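Local coordinates for protein PA0821 (Pseudomonas aeruginosa, PDB 7DRG) that is probably a type VI secretion immunity protein, an antitoxin that protects its own cell from a cognate effector carrying a VRR-NUC nuclease domain, at residues 9-14 with 199-204; 204-209 with 283-288; 275-280 with 347-352. All coordinates share one frame; numbering follows the deposited sequence.

Contact 1: 9-14 with 199-204; sequences AELAKQ and AFMAAR
Leu11 and Arg204 carry this contact, which joins the C-terminal part of helix 4-13 to that of helix 191-204. The two short segments run 31° from parallel, and their axes come no nearer than 12.8 Å, so long side chains bridge the distance.

The polar part is gathered at one nitrogen. Arg204 NH2 donates to Leu11 O at 2.7 Å in a nearly straight bond (N-H...O 169°) that uses a lone pair in the carbonyl plane, with the acceptor also close to the guanidinium plane. The same NH2 makes a weak, bent bond to Gln14 O at 2.8 Å, again at the guanidinium edge. A bend at chi3 (56°) sets NE off the line of the aliphatic chain, and NE donates to Pro15 O, adding a third backbone oxygen from this chain end.

The apolar part centres on the two methyls of Leu11. CD2 lies 3.7 Å above one face of the guanidinium, toward its rim, while the leucine crosses the arginine at about a right angle. CD2 also reaches Met201 CE, the methyl end of a selenomethionine, at 3.6 Å. Toward Phe200 it comes to the ring edge, 3.7 Å from CE2, and CD1 touches the ring at CE2 and CZ. One face of this ring is in turn covered near its rim by Arg204 CD, which links the hydrophobic and polar halves.

The second subunit closes over the site: its Ser197 OG bonds to Arg204 NH1 and its Ala199 packs on Phe200. The arrangement is that of an arginine gathering backbone carbonyls around the C-terminal end of a helix, here buried at a subunit interface and tying the N-terminal helix to helix 191-204.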
ATOM      1  N   ALA B   9       5.384 -11.247  -0.527  1.00 43.57           N
ATOM      2  CA  ALA B   9       4.677 -12.272   0.234  1.00 43.62           C
ATOM      3  C   ALA B   9       4.323 -11.775   1.629  1.00 48.53           C
ATOM      4  O   ALA B   9       3.206 -11.999   2.110  1.00 49.13           O
ATOM      5  CB  ALA B   9       5.520 -13.545   0.310  1.00 43.68           C
ATOM      6  N   GLU B  10       5.257 -11.087   2.293  1.00 47.23           N
ATOM      7  CA  GLU B  10       4.979 -10.583   3.635  1.00 47.23           C
ATOM      8  C   GLU B  10       3.874  -9.533   3.615  1.00 42.74           C
ATOM      9  O   GLU B  10       2.998  -9.525   4.490  1.00 44.12           O
ATOM     10  CB  GLU B  10       6.250 -10.005   4.260  1.00 48.54           C
ATOM     11  CG  GLU B  10       6.066  -9.611   5.716  1.00 54.45           C
ATOM     12  CD  GLU B  10       7.295  -8.964   6.327  1.00 61.24           C
ATOM     13  OE1 GLU B  10       7.182  -8.468   7.471  1.00 54.32           O
ATOM     14  OE2 GLU B  10       8.361  -8.943   5.670  1.00 64.14           O
ATOM     15  N   LEU B  11       3.897  -8.639   2.623  1.00 37.02           N
ATOM     16  CA  LEU B  11       2.892  -7.583   2.545  1.00 39.71           C
ATOM     17  C   LEU B  11       1.502  -8.132   2.248  1.00 44.30           C
ATOM     18  O   LEU B  11       0.502  -7.566   2.705  1.00 50.66           O
ATOM     19  CB  LEU B  11       3.294  -6.561   1.483  1.00 39.54           C
ATOM     20  CG  LEU B  11       4.527  -5.737   1.841  1.00 35.21           C
ATOM     21  CD1 LEU B  11       5.016  -4.955   0.632  1.00 35.94           C
ATOM     22  CD2 LEU B  11       4.213  -4.804   2.995  1.00 33.66           C
ATOM     23  N   ALA B  12       1.414  -9.229   1.491  1.00 45.93           N
ATOM     24  CA  ALA B  12       0.110  -9.770   1.136  1.00 47.86           C
ATOM     25  C   ALA B  12      -0.638 -10.331   2.337  1.00 51.59           C
ATOM     26  O   ALA B  12      -1.870 -10.419   2.292  1.00 51.40           O
ATOM     27  CB  ALA B  12       0.258 -10.858   0.071  1.00 45.58           C
ATOM     28  N   LYS B  13       0.065 -10.700   3.412  1.00 49.33           N
ATOM     29  CA  LYS B  13      -0.560 -11.456   4.490  1.00 52.79           C
ATOM     30  C   LYS B  13      -0.670 -10.722   5.820  1.00 50.64           C
ATOM     31  O   LYS B  13      -1.446 -11.161   6.675  1.00 49.18           O
ATOM     32  CB  LYS B  13       0.189 -12.777   4.715  1.00 52.82           C
ATOM     33  CG  LYS B  13      -0.068 -13.820   3.632  1.00 65.81           C
ATOM     34  CD  LYS B  13       0.915 -14.973   3.736  1.00 65.79           C
ATOM     35  CE  LYS B  13       2.346 -14.466   3.749  1.00 73.61           C
ATOM     36  NZ  LYS B  13       3.341 -15.570   3.704  1.00 80.46           N
ATOM     37  N   GLN B  14       0.066  -9.640   6.029  1.00 46.91           N
ATOM     38  CA  GLN B  14      -0.158  -8.858   7.231  1.00 49.78           C
ATOM     39  C   GLN B  14      -0.003  -7.382   6.901  1.00 47.84           C
ATOM     40  O   GLN B  14       0.777  -7.021   6.008  1.00 45.38           O
ATOM     41  CB  GLN B  14       0.805  -9.255   8.361  1.00 55.95           C
ATOM     42  CG  GLN B  14       2.245  -8.874   8.128  1.00 60.87           C
ATOM     43  CD  GLN B  14       3.176  -9.264   9.273  1.00 65.77           C
ATOM     44  OE1 GLN B  14       2.852 -10.092  10.121  1.00 69.20           O
ATOM     45  NE2 GLN B  14       4.350  -8.642   9.296  1.00 61.87           N
ATOM     46  N   ALA B 199       3.544   6.395   3.977  1.00 22.09           N
ATOM     47  CA  ALA B 199       2.282   6.591   3.268  1.00 22.97           C
ATOM     48  C   ALA B 199       1.679   5.260   2.828  1.00 25.11           C
ATOM     49  O   ALA B 199       0.461   5.058   2.911  1.00 25.25           O
ATOM     50  CB  ALA B 199       2.503   7.509   2.065  1.00 22.55           C
ATOM     51  N   PHE B 200       2.525   4.337   2.368  1.00 22.34           N
ATOM     52  CA  PHE B 200       2.059   3.016   1.963  1.00 24.78           C
ATOM     53  C   PHE B 200       1.474   2.260   3.148  1.00 25.38           C
ATOM     54  O   PHE B 200       0.412   1.635   3.044  1.00 24.69           O
ATOM     55  CB  PHE B 200       3.231   2.259   1.337  1.00 22.46           C
ATOM     56  CG  PHE B 200       2.978   0.803   1.090  1.00 21.51           C
ATOM     57  CD1 PHE B 200       1.898   0.381   0.335  1.00 31.14           C
ATOM     58  CD2 PHE B 200       3.864  -0.144   1.573  1.00 28.29           C
ATOM     59  CE1 PHE B 200       1.690  -0.969   0.085  1.00 27.75           C
ATOM     60  CE2 PHE B 200       3.663  -1.490   1.332  1.00 29.45           C
ATOM     61  CZ  PHE B 200       2.571  -1.905   0.591  1.00 30.05           C
HETATM   62  N   MSE B 201       2.140   2.334   4.290  1.00 22.58           N
HETATM   63  CA  MSE B 201       1.666   1.687   5.500  1.00 27.73           C
HETATM   64  C   MSE B 201       0.362   2.300   6.017  1.00 22.81           C
HETATM   65  O   MSE B 201      -0.526   1.580   6.480  1.00 26.05           O
HETATM   66  CB  MSE B 201       2.760   1.755   6.562  1.00 25.72           C
HETATM   67  CG  MSE B 201       3.902   0.791   6.312  1.00 25.57           C
HETATM   68 SE   MSE B 201       3.235  -1.041   6.293  1.00 49.05          SE
HETATM   69  CE  MSE B 201       4.161  -1.685   4.754  1.00 27.73           C
ATOM     70  N   ALA B 202       0.251   3.627   5.920  1.00 25.68           N
ATOM     71  CA  ALA B 202      -0.920   4.326   6.441  1.00 26.58           C
ATOM     72  C   ALA B 202      -2.201   3.822   5.794  1.00 30.30           C
ATOM     73  O   ALA B 202      -3.228   3.671   6.466  1.00 29.63           O
ATOM     74  CB  ALA B 202      -0.775   5.828   6.214  1.00 31.52           C
ATOM     75  N   ALA B 203      -2.159   3.558   4.486  1.00 31.00           N
ATOM     76  CA  ALA B 203      -3.343   3.083   3.785  1.00 31.66           C
ATOM     77  C   ALA B 203      -3.780   1.699   4.253  1.00 31.11           C
ATOM     78  O   ALA B 203      -4.950   1.346   4.083  1.00 33.26           O
ATOM     79  CB  ALA B 203      -3.084   3.083   2.278  1.00 32.43           C
ATOM     80  N   ARG B 204      -2.878   0.923   4.857  1.00 28.26           N
ATOM     81  CA  ARG B 204      -3.169  -0.431   5.314  1.00 28.91           C
ATOM     82  C   ARG B 204      -3.438  -0.532   6.809  1.00 29.34           C
ATOM     83  O   ARG B 204      -4.060  -1.507   7.246  1.00 33.16           O
ATOM     84  CB  ARG B 204      -1.997  -1.355   4.975  1.00 34.95           C
ATOM     85  CG  ARG B 204      -1.568  -1.285   3.524  1.00 31.62           C
ATOM     86  CD  ARG B 204      -0.085  -1.582   3.387  1.00 30.55           C
ATOM     87  NE  ARG B 204       0.270  -2.875   3.964  1.00 29.65           N
ATOM     88  CZ  ARG B 204       0.293  -4.015   3.278  1.00 38.01           C
ATOM     89  NH1 ARG B 204      -0.031  -4.020   1.990  1.00 36.49           N
ATOM     90  NH2 ARG B 204       0.635  -5.148   3.875  1.00 38.65           N
TER

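Contact 2: 204-209 with 283-288; sequences RMPGLD and EDSRPA
With chi1 at 64°, Ser285 OG stands between its own backbone N and carbonyl carbon, and from there it lies 3.5 Å from Pro206 CG. Pro206 itself follows Met205 in a type I beta turn that runs to Leu208 and is closed by the bond from Leu208 N to Met205 O, so the contact is a turn packed against the loop that leads into helix 288-297.

Pro206 CG and CD sit against the backbone and hydroxyl oxygens of Ser285, and each of the two carbons lies 3.3 Å from Ser285 O. These are close carbon-to-oxygen contacts, and no hydrogen bond crosses the two segments. Further along the loop, the packing becomes apolar and looser: Pro206 CG approaches the start of the Arg286 side chain, and Pro206 CB comes within 4.2 Å of Pro287 CD. Pro287, at the N-cap position of the helix, also has its CD near the backbone of Gly207.

Outside the two segments, Pro206 O accepts from Arg330 NE, while Trp341 of helix 338-348 lies against Asp284 and Arg286.

Within the receiving loop the geometry is that of an Asx turn. Arg286 N donates to Asp284 OD1 at 3.0 Å (N-H...O 162°) on its anti lone pair, and the Arg286 side chain folds back to form a salt bridge with the same carboxylate. In that bridge Arg286 NE reaches Asp284 OD1 at 2.7 Å from the syn side, 16° out of the carboxylate plane.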
ATOM      1  N   ARG B 204      -2.878   0.923   4.857  1.00 28.26           N
ATOM      2  CA  ARG B 204      -3.169  -0.431   5.314  1.00 28.91           C
ATOM      3  C   ARG B 204      -3.438  -0.532   6.809  1.00 29.34           C
ATOM      4  O   ARG B 204      -4.060  -1.507   7.246  1.00 33.16           O
ATOM      5  CB  ARG B 204      -1.997  -1.355   4.975  1.00 34.95           C
ATOM      6  CG  ARG B 204      -1.568  -1.285   3.524  1.00 31.62           C
ATOM      7  CD  ARG B 204      -0.085  -1.582   3.387  1.00 30.55           C
ATOM      8  NE  ARG B 204       0.270  -2.875   3.964  1.00 29.65           N
ATOM      9  CZ  ARG B 204       0.293  -4.015   3.278  1.00 38.01           C
ATOM     10  NH1 ARG B 204      -0.031  -4.020   1.990  1.00 36.49           N
ATOM     11  NH2 ARG B 204       0.635  -5.148   3.875  1.00 38.65           N
HETATM   12  N   MSE B 205      -2.962   0.426   7.596  1.00 22.18           N
HETATM   13  CA  MSE B 205      -3.021   0.345   9.052  1.00 22.08           C
HETATM   14  C   MSE B 205      -3.717   1.580   9.618  1.00 23.86           C
HETATM   15  O   MSE B 205      -3.063   2.576   9.907  1.00 21.05           O
HETATM   16  CB  MSE B 205      -1.610   0.226   9.649  1.00 24.33           C
HETATM   17  CG  MSE B 205      -0.744  -0.927   9.113  1.00 28.10           C
HETATM   18 SE   MSE B 205       1.152  -0.555   9.492  1.00 41.45          SE
HETATM   19  CE  MSE B 205       0.988   1.296   9.234  1.00 65.44           C
ATOM     20  N   PRO B 206      -5.041   1.515   9.781  1.00 23.97           N
ATOM     21  CA  PRO B 206      -5.778   2.705  10.238  1.00 18.81           C
ATOM     22  C   PRO B 206      -5.401   3.169  11.628  1.00 19.79           C
ATOM     23  O   PRO B 206      -5.669   4.331  11.957  1.00 22.95           O
ATOM     24  CB  PRO B 206      -7.245   2.257  10.184  1.00 22.72           C
ATOM     25  CG  PRO B 206      -7.247   1.157   9.145  1.00 22.88           C
ATOM     26  CD  PRO B 206      -5.950   0.430   9.374  1.00 27.25           C
ATOM     27  N   GLY B 207      -4.813   2.305  12.458  1.00 20.22           N
ATOM     28  CA  GLY B 207      -4.385   2.710  13.785  1.00 19.61           C
ATOM     29  C   GLY B 207      -3.026   3.365  13.848  1.00 23.23           C
ATOM     30  O   GLY B 207      -2.548   3.711  14.932  1.00 21.86           O
ATOM     31  N   LEU B 208      -2.382   3.561  12.707  1.00 18.90           N
ATOM     32  CA  LEU B 208      -1.044   4.129  12.665  1.00 16.94           C
ATOM     33  C   LEU B 208      -1.115   5.648  12.607  1.00 18.40           C
ATOM     34  O   LEU B 208      -1.835   6.205  11.774  1.00 21.71           O
ATOM     35  CB  LEU B 208      -0.312   3.601  11.435  1.00 15.97           C
ATOM     36  CG  LEU B 208       1.092   4.159  11.295  1.00 20.14           C
ATOM     37  CD1 LEU B 208       2.068   3.184  11.951  1.00 21.44           C
ATOM     38  CD2 LEU B 208       1.398   4.419   9.823  1.00 22.43           C
ATOM     39  N   ASP B 209      -0.349   6.316  13.465  1.00 17.67           N
ATOM     40  CA  ASP B 209      -0.171   7.751  13.320  1.00 18.03           C
ATOM     41  C   ASP B 209       0.862   8.039  12.242  1.00 20.89           C
ATOM     42  O   ASP B 209       1.837   7.302  12.083  1.00 25.35           O
ATOM     43  CB  ASP B 209       0.275   8.389  14.638  1.00 19.43           C
ATOM     44  CG  ASP B 209       0.514   9.879  14.500  1.00 23.11           C
ATOM     45  OD1 ASP B 209      -0.421  10.582  14.056  1.00 23.80           O
ATOM     46  OD2 ASP B 209       1.630  10.346  14.828  1.00 23.48           O
ATOM     47  N   GLU B 283     -12.684  -8.707   8.619  1.00 51.02           N
ATOM     48  CA  GLU B 283     -13.845  -8.030   8.054  1.00 56.35           C
ATOM     49  C   GLU B 283     -13.589  -6.543   7.842  1.00 58.29           C
ATOM     50  O   GLU B 283     -13.979  -5.986   6.809  1.00 55.28           O
ATOM     51  CB  GLU B 283     -15.057  -8.241   8.962  1.00 60.93           C
ATOM     52  CG  GLU B 283     -15.403  -9.703   9.176  1.00 71.08           C
ATOM     53  CD  GLU B 283     -15.673 -10.031  10.630  1.00 79.19           C
ATOM     54  OE1 GLU B 283     -15.917  -9.090  11.416  1.00 77.89           O
ATOM     55  OE2 GLU B 283     -15.637 -11.229  10.988  1.00 84.94           O
ATOM     56  N   ASP B 284     -12.933  -5.888   8.798  1.00 52.49           N
ATOM     57  CA  ASP B 284     -12.735  -4.446   8.740  1.00 44.02           C
ATOM     58  C   ASP B 284     -11.376  -4.111   9.337  1.00 31.81           C
ATOM     59  O   ASP B 284     -11.060  -4.554  10.445  1.00 33.14           O
ATOM     60  CB  ASP B 284     -13.854  -3.719   9.495  1.00 41.47           C
ATOM     61  CG  ASP B 284     -13.987  -2.270   9.085  1.00 43.32           C
ATOM     62  OD1 ASP B 284     -12.993  -1.520   9.192  1.00 35.57           O
ATOM     63  OD2 ASP B 284     -15.087  -1.883   8.641  1.00 41.06           O
ATOM     64  N   SER B 285     -10.578  -3.332   8.604  1.00 31.37           N
ATOM     65  CA  SER B 285      -9.229  -2.995   9.046  1.00 30.34           C
ATOM     66  C   SER B 285      -9.191  -1.936  10.144  1.00 31.65           C
ATOM     67  O   SER B 285      -8.110  -1.666  10.677  1.00 31.28           O
ATOM     68  CB  SER B 285      -8.406  -2.506   7.860  1.00 33.56           C
ATOM     69  OG  SER B 285      -8.958  -1.304   7.360  1.00 36.73           O
ATOM     70  N   ARG B 286     -10.320  -1.323  10.481  1.00 26.73           N
ATOM     71  CA  ARG B 286     -10.352  -0.269  11.499  1.00 28.25           C
ATOM     72  C   ARG B 286     -10.486  -0.876  12.895  1.00 26.10           C
ATOM     73  O   ARG B 286     -11.404  -1.676  13.127  1.00 29.02           O
ATOM     74  CB  ARG B 286     -11.509   0.686  11.235  1.00 27.86           C
ATOM     75  CG  ARG B 286     -11.428   1.368   9.875  1.00 27.75           C
ATOM     76  CD  ARG B 286     -12.755   2.022   9.450  1.00 31.99           C
ATOM     77  NE  ARG B 286     -13.772   1.030   9.087  1.00 40.12           N
ATOM     78  CZ  ARG B 286     -14.915   1.329   8.466  1.00 45.87           C
ATOM     79  NH1 ARG B 286     -15.178   2.590   8.138  1.00 50.20           N
ATOM     80  NH2 ARG B 286     -15.796   0.375   8.167  1.00 45.63           N
ATOM     81  N   PRO B 287      -9.620  -0.512  13.846  1.00 24.62           N
ATOM     82  CA  PRO B 287      -9.736  -1.065  15.208  1.00 27.56           C
ATOM     83  C   PRO B 287     -11.017  -0.600  15.889  1.00 25.63           C
ATOM     84  O   PRO B 287     -11.307   0.598  15.934  1.00 25.41           O
ATOM     85  CB  PRO B 287      -8.497  -0.514  15.928  1.00 27.35           C
ATOM     86  CG  PRO B 287      -7.571  -0.056  14.839  1.00 27.26           C
ATOM     87  CD  PRO B 287      -8.451   0.375  13.704  1.00 23.95           C
ATOM     88  N   ALA B 288     -11.773  -1.556  16.437  1.00 27.30           N
ATOM     89  CA  ALA B 288     -13.041  -1.212  17.077  1.00 25.28           C
ATOM     90  C   ALA B 288     -12.910  -0.166  18.182  1.00 24.46           C
ATOM     91  O   ALA B 288     -13.742   0.759  18.216  1.00 25.38           O
ATOM     92  CB  ALA B 288     -13.721  -2.482  17.617  1.00 24.72           C
TER

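Contact 3: 275-280 with 347-352; sequences YPYIAG and SAEPYL
Tyr277 OH donates to Glu349 OE1 at 2.6 Å, approaching on the anti side of the carboxylate and 35° out of its plane. The oxygen lies at the edge of the phenol ring, and ring and carboxylate planes are 69° apart. Beside this bond, Tyr275 OH rests on Pro350, 3.3 Å from both CG and CD, with the two side chains crossing at about a right angle.

Waters extend this shell. One donates to Glu349 OE1 at 2.8 Å and is hydrogen-bonded to Tyr275 OH; another donates to both Tyr277 OH and Pro350 O; a third donates to Glu349 OE2 and weakly to Gly280 O. Together they join the loop after strand 267-272 to the chain leaving helix 338-348.

Further out, a bend at chi2 (-52°) turns the Glu349 chain back, and Glu349 O accepts from His258 NE2. Tyr275 CE1 lies 3.6 Å above one face of the Tyr277 ring, near its rim, while Tyr277 N is bonded to Tyr290 OH.

With OE1 accepting from a phenol and a water, and OE2 from the third water, the chemistry is consistent with an ionised carboxylate.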
ATOM      1  N   TYR B 275      -4.554  -2.650  24.556  1.00 22.65           N
ATOM      2  CA  TYR B 275      -3.233  -2.455  23.978  1.00 25.77           C
ATOM      3  C   TYR B 275      -3.399  -1.617  22.723  1.00 23.72           C
ATOM      4  O   TYR B 275      -4.517  -1.477  22.216  1.00 23.46           O
ATOM      5  CB  TYR B 275      -2.559  -3.801  23.648  1.00 23.91           C
ATOM      6  CG  TYR B 275      -3.482  -4.851  23.066  1.00 28.69           C
ATOM      7  CD1 TYR B 275      -4.032  -4.707  21.798  1.00 28.14           C
ATOM      8  CD2 TYR B 275      -3.782  -5.999  23.784  1.00 32.56           C
ATOM      9  CE1 TYR B 275      -4.873  -5.676  21.268  1.00 32.31           C
ATOM     10  CE2 TYR B 275      -4.613  -6.967  23.267  1.00 31.85           C
ATOM     11  CZ  TYR B 275      -5.156  -6.803  22.012  1.00 34.46           C
ATOM     12  OH  TYR B 275      -5.985  -7.779  21.510  1.00 40.26           O
ATOM     13  N   PRO B 276      -2.321  -1.032  22.201  1.00 21.88           N
ATOM     14  CA  PRO B 276      -2.451  -0.291  20.941  1.00 18.57           C
ATOM     15  C   PRO B 276      -2.788  -1.219  19.784  1.00 22.23           C
ATOM     16  O   PRO B 276      -2.373  -2.381  19.750  1.00 23.32           O
ATOM     17  CB  PRO B 276      -1.074   0.362  20.760  1.00 21.14           C
ATOM     18  CG  PRO B 276      -0.136  -0.474  21.567  1.00 22.52           C
ATOM     19  CD  PRO B 276      -0.960  -0.932  22.757  1.00 21.77           C
ATOM     20  N   TYR B 277      -3.547  -0.683  18.823  1.00 21.32           N
ATOM     21  CA  TYR B 277      -4.068  -1.446  17.689  1.00 22.56           C
ATOM     22  C   TYR B 277      -3.478  -0.931  16.385  1.00 23.51           C
ATOM     23  O   TYR B 277      -3.572   0.266  16.088  1.00 26.10           O
ATOM     24  CB  TYR B 277      -5.595  -1.351  17.600  1.00 22.46           C
ATOM     25  CG  TYR B 277      -6.362  -2.207  18.581  1.00 23.26           C
ATOM     26  CD1 TYR B 277      -6.472  -1.842  19.914  1.00 24.93           C
ATOM     27  CD2 TYR B 277      -7.015  -3.363  18.160  1.00 30.04           C
ATOM     28  CE1 TYR B 277      -7.185  -2.624  20.811  1.00 28.49           C
ATOM     29  CE2 TYR B 277      -7.732  -4.143  19.046  1.00 29.32           C
ATOM     30  CZ  TYR B 277      -7.811  -3.770  20.374  1.00 27.74           C
ATOM     31  OH  TYR B 277      -8.524  -4.540  21.274  1.00 29.02           O
ATOM     32  N   ILE B 278      -2.890  -1.845  15.609  1.00 26.66           N
ATOM     33  CA  ILE B 278      -2.440  -1.539  14.253  1.00 29.42           C
ATOM     34  C   ILE B 278      -3.623  -1.468  13.298  1.00 27.92           C
ATOM     35  O   ILE B 278      -3.739  -0.545  12.482  1.00 26.52           O
ATOM     36  CB  ILE B 278      -1.420  -2.595  13.786  1.00 38.55           C
ATOM     37  CG1 ILE B 278      -0.111  -2.481  14.564  1.00 42.07           C
ATOM     38  CG2 ILE B 278      -1.176  -2.485  12.286  1.00 40.00           C
ATOM     39  CD1 ILE B 278       0.836  -3.647  14.330  1.00 42.37           C
ATOM     40  N   ALA B 279      -4.518  -2.445  13.390  1.00 27.91           N
ATOM     41  CA  ALA B 279      -5.643  -2.575  12.471  1.00 32.59           C
ATOM     42  C   ALA B 279      -6.732  -3.377  13.176  1.00 31.26           C
ATOM     43  O   ALA B 279      -6.671  -3.605  14.389  1.00 34.71           O
ATOM     44  CB  ALA B 279      -5.205  -3.228  11.153  1.00 30.94           C
ATOM     45  N   GLY B 280      -7.731  -3.806  12.410  1.00 34.43           N
ATOM     46  CA  GLY B 280      -8.870  -4.508  12.966  1.00 34.41           C
ATOM     47  C   GLY B 280      -8.849  -6.009  12.761  1.00 45.45           C
ATOM     48  O   GLY B 280      -8.018  -6.711  13.346  1.00 50.25           O
ATOM     49  N   SER B 347     -17.341  -8.664  22.077  1.00 41.94           N
ATOM     50  CA  SER B 347     -17.192 -10.076  21.752  1.00 42.91           C
ATOM     51  C   SER B 347     -15.773 -10.453  21.353  1.00 46.42           C
ATOM     52  O   SER B 347     -15.351 -11.587  21.605  1.00 53.79           O
ATOM     53  CB  SER B 347     -18.157 -10.469  20.628  1.00 47.38           C
ATOM     54  OG  SER B 347     -17.832  -9.816  19.414  1.00 53.02           O
ATOM     55  N   ALA B 348     -15.019  -9.535  20.750  1.00 34.72           N
ATOM     56  CA  ALA B 348     -13.746  -9.883  20.141  1.00 40.55           C
ATOM     57  C   ALA B 348     -12.543  -9.233  20.804  1.00 36.31           C
ATOM     58  O   ALA B 348     -11.414  -9.665  20.547  1.00 41.64           O
ATOM     59  CB  ALA B 348     -13.752  -9.507  18.652  1.00 43.03           C
ATOM     60  N   GLU B 349     -12.744  -8.219  21.647  1.00 30.70           N
ATOM     61  CA  GLU B 349     -11.579  -7.491  22.121  1.00 28.93           C
ATOM     62  C   GLU B 349     -11.340  -7.722  23.605  1.00 32.46           C
ATOM     63  O   GLU B 349     -12.295  -7.763  24.392  1.00 34.37           O
ATOM     64  CB  GLU B 349     -11.728  -5.988  21.860  1.00 32.41           C
ATOM     65  CG  GLU B 349     -11.955  -5.641  20.394  1.00 34.75           C
ATOM     66  CD  GLU B 349     -10.914  -6.259  19.467  1.00 41.10           C
ATOM     67  OE1 GLU B 349      -9.744  -6.411  19.880  1.00 34.32           O
ATOM     68  OE2 GLU B 349     -11.274  -6.610  18.323  1.00 40.64           O
ATOM     69  N   PRO B 350     -10.078  -7.867  24.013  1.00 33.75           N
ATOM     70  CA  PRO B 350      -9.781  -8.099  25.432  1.00 34.00           C
ATOM     71  C   PRO B 350     -10.192  -6.915  26.294  1.00 32.29           C
ATOM     72  O   PRO B 350     -10.112  -5.757  25.880  1.00 34.08           O
ATOM     73  CB  PRO B 350      -8.260  -8.300  25.447  1.00 38.49           C
ATOM     74  CG  PRO B 350      -7.913  -8.708  24.045  1.00 41.34           C
ATOM     75  CD  PRO B 350      -8.882  -7.984  23.162  1.00 34.73           C
ATOM     76  N   TYR B 351     -10.627  -7.225  27.515  1.00 30.13           N
ATOM     77  CA  TYR B 351     -11.077  -6.228  28.472  1.00 29.16           C
ATOM     78  C   TYR B 351      -9.900  -5.603  29.220  1.00 29.58           C
ATOM     79  O   TYR B 351      -8.831  -6.201  29.369  1.00 31.35           O
ATOM     80  CB  TYR B 351     -12.022  -6.854  29.503  1.00 34.68           C
ATOM     81  CG  TYR B 351     -13.446  -7.094  29.044  1.00 34.24           C
ATOM     82  CD1 TYR B 351     -13.723  -7.761  27.861  1.00 40.26           C
ATOM     83  CD2 TYR B 351     -14.517  -6.676  29.827  1.00 43.82           C
ATOM     84  CE1 TYR B 351     -15.035  -7.986  27.458  1.00 45.70           C
ATOM     85  CE2 TYR B 351     -15.823  -6.898  29.436  1.00 44.07           C
ATOM     86  CZ  TYR B 351     -16.075  -7.546  28.251  1.00 46.65           C
ATOM     87  OH  TYR B 351     -17.377  -7.762  27.868  1.00 55.80           O
ATOM     88  N   LEU B 352     -10.127  -4.396  29.729  1.00 28.43           N
ATOM     89  CA  LEU B 352      -9.153  -3.761  30.609  1.00 27.91           C
ATOM     90  C   LEU B 352      -9.093  -4.481  31.949  1.00 32.95           C
ATOM     91  O   LEU B 352     -10.116  -4.921  32.484  1.00 34.17           O
ATOM     92  CB  LEU B 352      -9.514  -2.296  30.837  1.00 25.65           C
ATOM     93  CG  LEU B 352      -9.623  -1.412  29.605  1.00 28.07           C
ATOM     94  CD1 LEU B 352      -9.993  -0.007  30.035  1.00 30.20           C
ATOM     95  CD2 LEU B 352      -8.314  -1.432  28.823  1.00 29.70           C
TER
HETATM   96  O   HOH W   1      -7.366  -7.760  19.264  1.00 50.86           O
HETATM   97  O   HOH W   2      -9.142  -4.028  23.979  1.00 26.59           O
HETATM   98  O   HOH W   3      -8.977  -5.882  16.275  1.00 33.43           O

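How the contacts relate
The three contacts pass from a subunit interface to a solvated edge. Contacts 1 and 2 are buried and share Arg204, whose side chain serves contact 1 while the chain beyond it turns into the proline packing of contact 2. Their centres are about 11 Å apart, as are those of contacts 2 and 3, which join through a probable hydrogen bond from Gly207 N to Ile278 O and by packing of Pro287 on Tyr277. Contact 3 is only partly buried and touches no other subunit. Chemistry follows place: an arginine on backbone carbonyls plus hydrophobic packing in contact 1, packing without a hydrogen bond across contact 2, water-linked phenols and carboxylate in contact 3.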